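Local coordinates for protein p-nitrophenyl phosphatase (Pho2) (Archaeoglobus fulgidus, PDB 3QGM) that binds a calcium ion and probably hydrolyses phosphate esters as a member of the haloacid dehalogenase superfamily, at residues Y11-D14 / V18-K21; I43-N48 / L66-D71; R127-E132 / G167-A172. All blocks are in the same frame, centred on the assembly; numbering follows the deposited sequence. Where two conformers were deposited one is given.

Contact 1: Y11-D14 / V18-K21; sequences YIID and VIGK. With CA (calcium ion), chain E.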
ATOM      1  N   TYR A  11      -9.640  32.256 -12.727  1.00 34.56           N
ATOM      2  CA  TYR A  11      -8.713  31.181 -13.090  1.00 33.72           C
ATOM      3  C   TYR A  11      -8.301  30.421 -11.829  1.00 32.08           C
ATOM      4  O   TYR A  11      -7.877  31.005 -10.856  1.00 31.89           O
ATOM      5  CB  TYR A  11      -7.490  31.767 -13.795  1.00 33.60           C
ATOM      6  CG  TYR A  11      -7.882  32.371 -15.111  1.00 36.48           C
ATOM      7  CD1 TYR A  11      -7.861  31.611 -16.278  1.00 35.82           C
ATOM      8  CD2 TYR A  11      -8.356  33.665 -15.187  1.00 36.84           C
ATOM      9  CE1 TYR A  11      -8.267  32.134 -17.475  1.00 37.23           C
ATOM     10  CE2 TYR A  11      -8.791  34.195 -16.404  1.00 37.22           C
ATOM     11  CZ  TYR A  11      -8.745  33.423 -17.540  1.00 38.19           C
ATOM     12  OH  TYR A  11      -9.172  33.929 -18.767  1.00 40.71           O
ATOM     13  N   ILE A  12      -8.473  29.116 -11.867  1.00 30.90           N
ATOM     14  CA  ILE A  12      -7.982  28.208 -10.840  1.00 29.18           C
ATOM     15  C   ILE A  12      -6.687  27.679 -11.417  1.00 28.59           C
ATOM     16  O   ILE A  12      -6.706  26.966 -12.435  1.00 27.22           O
ATOM     17  CB  ILE A  12      -8.956  27.067 -10.573  1.00 28.87           C
ATOM     18  CG1 ILE A  12     -10.204  27.669  -9.919  1.00 28.16           C
ATOM     19  CG2 ILE A  12      -8.279  25.994  -9.664  1.00 28.84           C
ATOM     20  CD1 ILE A  12     -11.324  26.676  -9.589  1.00 28.80           C
ATOM     21  N   ILE A  13      -5.569  28.083 -10.791  1.00 27.37           N
ATOM     22  CA  ILE A  13      -4.227  27.822 -11.345  1.00 27.25           C
ATOM     23  C   ILE A  13      -3.428  26.843 -10.482  1.00 26.68           C
ATOM     24  O   ILE A  13      -3.173  27.050  -9.304  1.00 24.49           O
ATOM     25  CB  ILE A  13      -3.454  29.108 -11.658  1.00 27.40           C
ATOM     26  CG1 ILE A  13      -4.284  30.014 -12.589  1.00 27.67           C
ATOM     27  CG2 ILE A  13      -2.153  28.769 -12.348  1.00 24.76           C
ATOM     28  CD1 ILE A  13      -3.591  31.355 -12.941  1.00 30.55           C
ATOM     29  N   ASP A  14      -3.101  25.710 -11.079  1.00 26.91           N
ATOM     30  CA  ASP A  14      -2.103  24.775 -10.488  1.00 26.85           C
ATOM     31  C   ASP A  14      -0.761  25.526 -10.360  1.00 26.75           C
ATOM     32  O   ASP A  14      -0.399  26.321 -11.243  1.00 26.50           O
ATOM     33  CB  ASP A  14      -2.052  23.563 -11.417  1.00 27.23           C
ATOM     34  CG  ASP A  14      -0.872  22.618 -11.200  1.00 27.39           C
ATOM     35  OD1 ASP A  14      -0.412  22.278 -10.071  1.00 26.54           O
ATOM     36  OD2 ASP A  14      -0.433  22.161 -12.270  1.00 26.20           O
ATOM     37  N   VAL A  18       3.512  24.964 -13.468  1.00 27.02           N
ATOM     38  CA  VAL A  18       2.824  26.085 -14.120  1.00 27.07           C
ATOM     39  C   VAL A  18       3.520  27.387 -13.740  1.00 27.67           C
ATOM     40  O   VAL A  18       3.971  28.123 -14.624  1.00 27.76           O
ATOM     41  CB  VAL A  18       1.323  26.181 -13.749  1.00 27.91           C
ATOM     42  CG1 VAL A  18       0.626  27.386 -14.519  1.00 26.29           C
ATOM     43  CG2 VAL A  18       0.622  24.872 -13.986  1.00 26.38           C
ATOM     44  N   ILE A  19       3.674  27.633 -12.443  1.00 28.11           N
ATOM     45  CA  ILE A  19       4.298  28.883 -11.966  1.00 29.68           C
ATOM     46  C   ILE A  19       5.694  28.687 -11.370  1.00 29.80           C
ATOM     47  O   ILE A  19       6.597  29.558 -11.483  1.00 30.04           O
ATOM     48  CB  ILE A  19       3.373  29.544 -10.956  1.00 30.57           C
ATOM     49  CG1 ILE A  19       2.080  29.926 -11.680  1.00 32.20           C
ATOM     50  CG2 ILE A  19       3.999  30.774 -10.334  1.00 30.34           C
ATOM     51  CD1 ILE A  19       0.911  29.651 -10.821  1.00 36.56           C
ATOM     52  N   GLY A  20       5.893  27.526 -10.782  1.00 29.13           N
ATOM     53  CA  GLY A  20       7.196  27.162 -10.323  1.00 30.30           C
ATOM     54  C   GLY A  20       7.391  25.674 -10.361  1.00 30.30           C
ATOM     55  O   GLY A  20       6.473  24.894 -10.590  1.00 30.96           O
ATOM     56  N   LYS A  21       8.621  25.295 -10.173  1.00 30.97           N
ATOM     57  CA  LYS A  21       8.968  23.927  -9.909  1.00 33.02           C
ATOM     58  C   LYS A  21       9.684  23.920  -8.568  1.00 33.47           C
ATOM     59  O   LYS A  21      10.796  24.410  -8.451  1.00 33.64           O
ATOM     60  CB  LYS A  21       9.870  23.409 -11.018  1.00 33.44           C
ATOM     61  CG  LYS A  21       9.519  22.014 -11.473  1.00 38.21           C
ATOM     62  CD  LYS A  21      10.019  21.748 -12.926  1.00 43.16           C
ATOM     63  CE  LYS A  21       9.048  22.285 -14.042  1.00 45.35           C
ATOM     64  NZ  LYS A  21       9.757  22.395 -15.369  1.00 48.43           N
TER
HETATM   65 CA    CA E 503       0.960  20.447 -11.382  1.00 26.99          CA
HETATM   66  O   HOH W   1       2.896  19.006 -11.747  1.00 26.34           O
HETATM   67  O   HOH W   2       1.368  19.747  -9.179  1.00 23.87           O
HETATM   68  O   HOH W   3      -0.765  19.196 -11.257  1.00 23.98           O

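Contact 2: I43-N48 / L66-D71; sequences IIFVSN and LEVGED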
ATOM      1  N   ILE A  43      -7.804  35.192  -9.437  1.00 36.22           N
ATOM      2  CA  ILE A  43      -7.007  33.986  -9.508  1.00 35.67           C
ATOM      3  C   ILE A  43      -7.043  33.313  -8.168  1.00 34.34           C
ATOM      4  O   ILE A  43      -7.065  33.967  -7.137  1.00 35.19           O
ATOM      5  CB  ILE A  43      -5.526  34.315  -9.888  1.00 35.65           C
ATOM      6  CG1 ILE A  43      -5.457  34.945 -11.275  1.00 37.41           C
ATOM      7  CG2 ILE A  43      -4.658  33.056  -9.870  1.00 36.93           C
ATOM      8  CD1 ILE A  43      -4.053  35.108 -11.772  1.00 40.46           C
ATOM      9  N   ILE A  44      -7.088  31.996  -8.176  1.00 33.34           N
ATOM     10  CA  ILE A  44      -6.817  31.242  -6.986  1.00 32.28           C
ATOM     11  C   ILE A  44      -5.851  30.131  -7.368  1.00 31.66           C
ATOM     12  O   ILE A  44      -6.057  29.399  -8.354  1.00 31.16           O
ATOM     13  CB  ILE A  44      -8.073  30.725  -6.298  1.00 32.71           C
ATOM     14  CG1 ILE A  44      -7.706  29.997  -4.990  1.00 33.95           C
ATOM     15  CG2 ILE A  44      -8.854  29.791  -7.184  1.00 32.09           C
ATOM     16  CD1 ILE A  44      -8.876  29.921  -3.968  1.00 37.17           C
ATOM     17  N   PHE A  45      -4.774  30.045  -6.605  1.00 31.09           N
ATOM     18  CA  PHE A  45      -3.738  29.037  -6.824  1.00 31.35           C
ATOM     19  C   PHE A  45      -4.124  27.781  -6.028  1.00 30.78           C
ATOM     20  O   PHE A  45      -4.452  27.871  -4.838  1.00 31.87           O
ATOM     21  CB  PHE A  45      -2.389  29.577  -6.381  1.00 30.89           C
ATOM     22  CG  PHE A  45      -1.936  30.783  -7.150  1.00 33.01           C
ATOM     23  CD1 PHE A  45      -2.090  32.056  -6.618  1.00 37.05           C
ATOM     24  CD2 PHE A  45      -1.348  30.657  -8.411  1.00 35.98           C
ATOM     25  CE1 PHE A  45      -1.699  33.194  -7.340  1.00 36.72           C
ATOM     26  CE2 PHE A  45      -0.945  31.785  -9.132  1.00 37.58           C
ATOM     27  CZ  PHE A  45      -1.120  33.055  -8.591  1.00 36.97           C
ATOM     28  N   VAL A  46      -4.159  26.622  -6.677  1.00 30.41           N
ATOM     29  CA  VAL A  46      -4.654  25.413  -6.003  1.00 29.84           C
ATOM     30  C   VAL A  46      -3.592  24.338  -6.100  1.00 30.12           C
ATOM     31  O   VAL A  46      -3.123  24.051  -7.189  1.00 31.11           O
ATOM     32  CB  VAL A  46      -6.004  24.924  -6.569  1.00 30.60           C
ATOM     33  CG1 VAL A  46      -6.407  23.568  -5.964  1.00 32.74           C
ATOM     34  CG2 VAL A  46      -7.142  25.928  -6.289  1.00 31.14           C
ATOM     35  N   SER A  47      -3.197  23.754  -4.968  1.00 29.11           N
ATOM     36  CA  SER A  47      -2.142  22.754  -4.954  1.00 28.51           C
ATOM     37  C   SER A  47      -2.507  21.587  -4.077  1.00 27.53           C
ATOM     38  O   SER A  47      -3.113  21.763  -3.042  1.00 24.87           O
ATOM     39  CB  SER A  47      -0.856  23.346  -4.379  1.00 28.98           C
ATOM     40  OG  SER A  47       0.074  22.331  -4.116  1.00 30.64           O
ATOM     41  N   ASN A  48      -2.111  20.384  -4.526  1.00 26.57           N
ATOM     42  CA  ASN A  48      -2.352  19.176  -3.783  1.00 26.69           C
ATOM     43  C   ASN A  48      -1.297  18.915  -2.754  1.00 26.01           C
ATOM     44  O   ASN A  48      -1.330  17.869  -2.126  1.00 26.70           O
ATOM     45  CB  ASN A  48      -2.411  17.982  -4.733  1.00 27.88           C
ATOM     46  CG  ASN A  48      -3.793  17.773  -5.311  1.00 26.57           C
ATOM     47  OD1 ASN A  48      -4.688  18.577  -5.089  1.00 23.85           O
ATOM     48  ND2 ASN A  48      -3.984  16.634  -6.006  1.00 24.52           N
ATOM     49  N   LEU A  66       5.300  37.559  -7.054  1.00 38.28           N
ATOM     50  CA  LEU A  66       3.874  37.718  -7.256  1.00 38.26           C
ATOM     51  C   LEU A  66       3.275  38.392  -6.023  1.00 39.35           C
ATOM     52  O   LEU A  66       3.724  38.165  -4.888  1.00 38.29           O
ATOM     53  CB  LEU A  66       3.197  36.354  -7.519  1.00 37.97           C
ATOM     54  CG  LEU A  66       3.829  35.483  -8.621  1.00 36.79           C
ATOM     55  CD1 LEU A  66       2.947  34.301  -8.920  1.00 36.95           C
ATOM     56  CD2 LEU A  66       4.066  36.264  -9.881  1.00 37.09           C
ATOM     57  N   GLU A  67       2.257  39.198  -6.281  1.00 40.22           N
ATOM     58  CA  GLU A  67       1.499  39.873  -5.269  1.00 42.42           C
ATOM     59  C   GLU A  67       0.298  38.975  -5.035  1.00 41.80           C
ATOM     60  O   GLU A  67      -0.518  38.809  -5.928  1.00 42.37           O
ATOM     61  CB  GLU A  67       1.051  41.242  -5.782  1.00 43.78           C
ATOM     62  CG  GLU A  67       0.950  42.331  -4.720  1.00 48.42           C
ATOM     63  CD  GLU A  67       1.827  43.545  -5.077  1.00 54.26           C
ATOM     64  OE1 GLU A  67       3.075  43.421  -4.972  1.00 56.89           O
ATOM     65  OE2 GLU A  67       1.279  44.603  -5.480  1.00 57.33           O
ATOM     66  N   VAL A  68       0.222  38.390  -3.840  1.00 40.98           N
ATOM     67  CA  VAL A  68      -0.716  37.296  -3.548  1.00 40.71           C
ATOM     68  C   VAL A  68      -1.141  37.451  -2.102  1.00 40.12           C
ATOM     69  O   VAL A  68      -0.307  37.608  -1.220  1.00 39.74           O
ATOM     70  CB  VAL A  68      -0.037  35.878  -3.730  1.00 40.35           C
ATOM     71  CG1 VAL A  68      -1.023  34.756  -3.571  1.00 40.12           C
ATOM     72  CG2 VAL A  68       0.660  35.757  -5.083  1.00 40.34           C
ATOM     73  N   GLY A  69      -2.436  37.437  -1.859  1.00 40.78           N
ATOM     74  CA  GLY A  69      -2.974  37.361  -0.480  1.00 40.51           C
ATOM     75  C   GLY A  69      -3.310  35.932  -0.041  1.00 39.94           C
ATOM     76  O   GLY A  69      -3.494  35.047  -0.875  1.00 38.36           O
ATOM     77  N   GLU A  70      -3.355  35.729   1.277  1.00 39.60           N
ATOM     78  CA  GLU A  70      -3.871  34.507   1.919  1.00 40.47           C
ATOM     79  C   GLU A  70      -4.987  33.783   1.132  1.00 39.52           C
ATOM     80  O   GLU A  70      -4.925  32.566   0.828  1.00 39.24           O
ATOM     81  CB  GLU A  70      -4.476  34.914   3.281  1.00 41.71           C
ATOM     82  CG  GLU A  70      -3.880  34.260   4.493  1.00 44.37           C
ATOM     83  CD  GLU A  70      -4.397  34.898   5.776  1.00 48.87           C
ATOM     84  OE1 GLU A  70      -5.522  34.564   6.231  1.00 52.73           O
ATOM     85  OE2 GLU A  70      -3.665  35.748   6.330  1.00 52.91           O
ATOM     86  N   ASP A  71      -6.035  34.524   0.831  1.00 38.69           N
ATOM     87  CA  ASP A  71      -7.233  33.863   0.335  0.60 39.06           C
ATOM     88  C   ASP A  71      -7.106  33.416  -1.128  1.00 38.50           C
ATOM     89  O   ASP A  71      -7.907  32.624  -1.595  1.00 39.19           O
ATOM     90  CB  ASP A  71      -8.477  34.705   0.655  0.60 39.67           C
ATOM     91  CG  ASP A  71      -8.763  34.748   2.163  0.60 39.47           C
ATOM     92  OD1 ASP A  71      -8.534  33.736   2.873  0.60 41.91           O
ATOM     93  OD2 ASP A  71      -9.186  35.795   2.656  0.60 44.00           O
TER

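Contact 3: R127-E132 / G167-A172; sequences RKINFE and GMIIGA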
ATOM      1  N   ARG A 127       7.396  11.541   4.625  1.00 26.57           N
ATOM      2  CA  ARG A 127       8.720  11.069   4.291  0.60 28.52           C
ATOM      3  C   ARG A 127       9.300  10.257   5.467  1.00 28.39           C
ATOM      4  O   ARG A 127      10.237   9.517   5.316  1.00 29.96           O
ATOM      5  CB  ARG A 127       9.608  12.296   3.950  0.60 30.30           C
ATOM      6  CG  ARG A 127      10.838  12.001   3.098  0.60 34.71           C
ATOM      7  CD  ARG A 127      11.551  13.307   2.687  0.60 39.58           C
ATOM      8  NE  ARG A 127      11.917  14.130   3.839  0.60 43.75           N
ATOM      9  CZ  ARG A 127      12.931  13.885   4.663  0.60 47.02           C
ATOM     10  NH1 ARG A 127      13.709  12.812   4.486  0.60 48.30           N
ATOM     11  NH2 ARG A 127      13.159  14.712   5.686  0.60 47.82           N
ATOM     12  N   LYS A 128       8.700  10.401   6.646  1.00 28.08           N
ATOM     13  CA  LYS A 128       9.079   9.671   7.838  1.00 29.23           C
ATOM     14  C   LYS A 128       8.119   8.509   8.131  1.00 27.81           C
ATOM     15  O   LYS A 128       8.078   7.990   9.261  1.00 27.25           O
ATOM     16  CB  LYS A 128       9.184  10.625   9.028  1.00 30.45           C
ATOM     17  CG  LYS A 128      10.426  11.498   8.981  1.00 34.27           C
ATOM     18  CD  LYS A 128      10.584  12.407  10.259  1.00 39.42           C
ATOM     19  CE  LYS A 128      11.970  13.171  10.303  1.00 43.71           C
ATOM     20  NZ  LYS A 128      11.890  14.661  10.001  1.00 44.13           N
ATOM     21  N   ILE A 129       7.371   8.083   7.106  1.00 26.31           N
ATOM     22  CA  ILE A 129       6.439   6.978   7.282  1.00 26.08           C
ATOM     23  C   ILE A 129       7.234   5.747   7.725  1.00 26.76           C
ATOM     24  O   ILE A 129       8.357   5.482   7.257  1.00 28.08           O
ATOM     25  CB  ILE A 129       5.581   6.708   5.972  1.00 25.72           C
ATOM     26  CG1 ILE A 129       4.432   5.734   6.239  1.00 26.79           C
ATOM     27  CG2 ILE A 129       6.401   6.151   4.872  1.00 25.05           C
ATOM     28  CD1 ILE A 129       3.365   6.268   7.097  1.00 25.94           C
ATOM     29  N   ASN A 130       6.661   4.996   8.638  1.00 27.33           N
ATOM     30  CA  ASN A 130       7.324   3.794   9.156  1.00 27.75           C
ATOM     31  C   ASN A 130       6.316   2.758   9.612  1.00 27.05           C
ATOM     32  O   ASN A 130       5.106   2.996   9.522  1.00 26.87           O
ATOM     33  CB  ASN A 130       8.316   4.155  10.277  1.00 27.52           C
ATOM     34  CG  ASN A 130       7.648   4.737  11.512  1.00 29.79           C
ATOM     35  OD1 ASN A 130       6.438   4.672  11.686  1.00 27.56           O
ATOM     36  ND2 ASN A 130       8.464   5.343  12.376  1.00 29.92           N
ATOM     37  N   PHE A 131       6.780   1.618  10.094  1.00 27.76           N
ATOM     38  CA  PHE A 131       5.854   0.536  10.458  1.00 28.75           C
ATOM     39  C   PHE A 131       4.883   0.957  11.570  1.00 29.27           C
ATOM     40  O   PHE A 131       3.667   0.674  11.517  1.00 28.93           O
ATOM     41  CB  PHE A 131       6.641  -0.688  10.881  1.00 30.70           C
ATOM     42  CG  PHE A 131       5.838  -1.961  10.936  1.00 29.47           C
ATOM     43  CD1 PHE A 131       5.471  -2.623   9.763  1.00 32.14           C
ATOM     44  CD2 PHE A 131       5.529  -2.533  12.137  1.00 28.57           C
ATOM     45  CE1 PHE A 131       4.773  -3.855   9.809  1.00 30.97           C
ATOM     46  CE2 PHE A 131       4.831  -3.721  12.193  1.00 29.95           C
ATOM     47  CZ  PHE A 131       4.456  -4.393  11.012  1.00 30.84           C
ATOM     48  N   GLU A 132       5.401   1.665  12.565  1.00 29.76           N
ATOM     49  CA  GLU A 132       4.579   2.072  13.709  1.00 29.95           C
ATOM     50  C   GLU A 132       3.480   2.994  13.230  1.00 28.47           C
ATOM     51  O   GLU A 132       2.315   2.793  13.571  1.00 27.54           O
ATOM     52  CB  GLU A 132       5.411   2.756  14.814  1.00 31.89           C
ATOM     53  CG  GLU A 132       4.544   3.626  15.771  1.00 35.76           C
ATOM     54  CD  GLU A 132       5.264   4.080  17.057  1.00 41.18           C
ATOM     55  OE1 GLU A 132       6.382   4.649  16.980  1.00 42.13           O
ATOM     56  OE2 GLU A 132       4.677   3.853  18.146  1.00 44.74           O
ATOM     57  N   GLY A 167      -1.029   8.516  -2.120  1.00 26.00           N
ATOM     58  CA  GLY A 167      -1.763   7.340  -2.576  1.00 26.75           C
ATOM     59  C   GLY A 167      -1.132   6.033  -2.140  1.00 26.57           C
ATOM     60  O   GLY A 167      -1.773   4.981  -2.116  1.00 25.18           O
HETATM   61  N   MSE A 168       0.135   6.090  -1.774  1.00 26.43           N
HETATM   62  CA  MSE A 168       0.752   4.932  -1.223  1.00 26.33           C
HETATM   63  C   MSE A 168       0.063   4.459   0.062  1.00 25.93           C
HETATM   64  O   MSE A 168      -0.154   3.231   0.249  1.00 24.68           O
HETATM   65  CB  MSE A 168       2.209   5.163  -0.943  1.00 27.37           C
HETATM   66  CG  MSE A 168       2.870   3.854  -0.696  1.00 30.06           C
HETATM   67 SE   MSE A 168       2.976   3.625   1.173  0.60 34.70          SE
HETATM   68  CE  MSE A 168       4.729   4.486   1.107  1.00 26.60           C
ATOM     69  N   ILE A 169      -0.248   5.411   0.943  1.00 24.26           N
ATOM     70  CA  ILE A 169      -0.862   5.088   2.225  1.00 23.57           C
ATOM     71  C   ILE A 169      -2.320   4.679   1.921  1.00 23.66           C
ATOM     72  O   ILE A 169      -2.814   3.685   2.414  1.00 22.44           O
ATOM     73  CB  ILE A 169      -0.792   6.255   3.249  1.00 23.80           C
ATOM     74  CG1 ILE A 169       0.681   6.581   3.592  1.00 25.75           C
ATOM     75  CG2 ILE A 169      -1.574   5.888   4.494  1.00 21.04           C
ATOM     76  CD1 ILE A 169       0.896   7.867   4.335  1.00 23.36           C
ATOM     77  N   ILE A 170      -2.979   5.379   1.013  1.00 23.37           N
ATOM     78  CA  ILE A 170      -4.323   4.973   0.619  1.00 21.67           C
ATOM     79  C   ILE A 170      -4.400   3.559   0.103  1.00 22.31           C
ATOM     80  O   ILE A 170      -5.324   2.821   0.435  1.00 22.13           O
ATOM     81  CB  ILE A 170      -4.943   5.940  -0.416  1.00 22.33           C
ATOM     82  CG1 ILE A 170      -5.100   7.328   0.207  1.00 21.55           C
ATOM     83  CG2 ILE A 170      -6.312   5.412  -0.886  1.00 20.88           C
ATOM     84  CD1 ILE A 170      -5.147   8.505  -0.809  1.00 22.94           C
ATOM     85  N   GLY A 171      -3.461   3.206  -0.756  1.00 20.72           N
ATOM     86  CA  GLY A 171      -3.413   1.895  -1.333  1.00 23.34           C
ATOM     87  C   GLY A 171      -3.123   0.821  -0.301  1.00 22.70           C
ATOM     88  O   GLY A 171      -3.750  -0.257  -0.309  1.00 24.02           O
ATOM     89  N   ALA A 172      -2.194   1.113   0.604  1.00 22.43           N
ATOM     90  CA  ALA A 172      -1.899   0.169   1.694  1.00 22.32           C
ATOM     91  C   ALA A 172      -3.150  -0.115   2.536  1.00 21.15           C
ATOM     92  O   ALA A 172      -3.485  -1.244   2.761  1.00 22.49           O
ATOM     93  CB  ALA A 172      -0.764   0.674   2.559  1.00 21.59           C
TER

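Contact 1: Y11-D14 / V18-K21
Val18 folds back onto Asp14 just after the chain has left strand 10-14, and the pair belongs to what reads as the DxDx(T/V) motif of the haloacid dehalogenase (HAD) fold, set at the end of a central strand of the parallel sheet. The fit is tight: CB of Val18 lies 3.0 Å from the carbonyl O of Asp14, a buried oxygen with no hydrogen-bonding partner in the model. With CG1 of Val18 opposite its own backbone N (chi1 -178°), both methyls stay close to that oxygen but differ in their other neighbour. CG1 meets CG2 of Ile13 at 3.8 Å, while CG2 comes within 3.4 Å of OD2 of Asp14. That carboxylate grips the calcium ion with both oxygens, OD1 at 2.6 Å and OD2 at 2.4 Å; three waters, Asp16 O and Asp212 OD1 complete the site. The valine is thus a second-shell residue, its methyl lying beside a metal ligand. Cutting Val18 back to an alanine would probably open a gap beside OD2 and the carbonyl O of Asp14 and deprive Ile13 CG2 of a neighbour.

Ile19 comes next. Its CD1 packs on CG2 of Ile13 at 3.5 Å, the two side chains crossing at about a right angle, and it is a further carbon against Asp14 O, 3.6 Å away. Beyond it, Gly20 and Lys21 enter a short antiparallel hairpin with strand 24-25, consistent with the flap that follows the first strand in HAD proteins, and Lys21 NZ hydrogen-bonds to the carbonyl O of Thr233.

Contact 2: I43-N48 / L66-D71
Phe45 and Val68 form the first shell of this contact, a small example of how a connecting loop is fastened to its sheet by apolar side chains. CE1 of the ring faces the pair of valine methyls almost equidistantly, 4.1 Å from CG1 and 4.2 Å from CG2, and the side chains approach at a slant. At the neighbouring ring corner, CZ of Phe45 reaches CD1 of Leu66 at 4.3 Å. A third touch lies at the other end of the loop segment, where CD1 of Ile44 comes to 3.7 Å from the carbonyl O of Asp71.

The ring is directed by its first torsion, which sets CG of Phe45 opposite the carbonyl carbon (chi1 -62°), and by CG2 of Ile43, which lies 3.7 Å above one ring face toward the rim. Further out, Leu61 of helix 54-63 touches both Phe45 and Val68, Val33 of helix 27-38 touches both Phe45 and Leu66, and Ile44 packs on helix 190-200. Strand 42-47, helix 54-63 and strand 73-75 make a beta-alpha-beta crossover of the Rossmann-like HAD core, and 66-71 is its return loop. That loop is held by polar bonds of its own, from Val68 O to Arg62 NH2 and from Glu70 OE2 to Arg55 NH2, a salt bridge.

With no hydrogen bond joining the two segments, their attachment depends on shape and burial of hydrocarbon, while directional bonding comes from such links as those with helix 54-63 and the backbone pairing of Phe45 with Glu72 and Leu74.

Contact 3: R127-E132 / G167-A172
Ile129 sends CG1 opposite its own backbone N (chi1 -169°) and then bends at chi2 (69°), whereas Ile169 holds CG1 opposite its carbonyl carbon and runs out nearly straight (chi2 167°). The two side chains consequently meet tip to tip, CD1 of Ile129 lying 4.0 Å from CD1 of Ile169. The other branch of Ile129 works separately: CG2, wedged between backbone N and carbonyl carbon, comes to 4.4 Å from CE of Met168, a residue present here as selenomethionine.

These contacts join the turn leading into helix 131-143 to the first turn of helix 167-177, in the part of the chain built round the five-stranded parallel sheet, consistent with the C2-type cap of UmpH-like HAD phosphatases. Asn130, the N-cap of helix 131-143, accepts a hydrogen bond from Leu133 N through OD1; in the other helix Ala172 N bonds to Met168 O at 3.0 Å.

The subunit interface lies close by: Met168 also packs on Met134 of the second subunit, and Ala172 on Met168 of that subunit.

From the N terminus the three contacts come in series, none enclosing or crossing another. Contact 1 closes a three-residue turn straight after strand 10-14. Contact 2 closes a longer excursion in which the chain leaves strand 42-47, forms helix 54-63 and returns. Strands 10-14 and 42-47 are neighbours in the six-stranded parallel sheet, so the two contacts adjoin: Ile13 N and Ile44 O are 2.8 Å apart, a probable hydrogen bond, and Ile19 packs on Phe45. Contact 3 spans 34 residues, including most of helix 131-143 and three strands, and ties the lead-in of that helix to the start of helix 167-177, beside the second sheet. Its centre lies about 28 Å from that of contact 1, across the chain's centre.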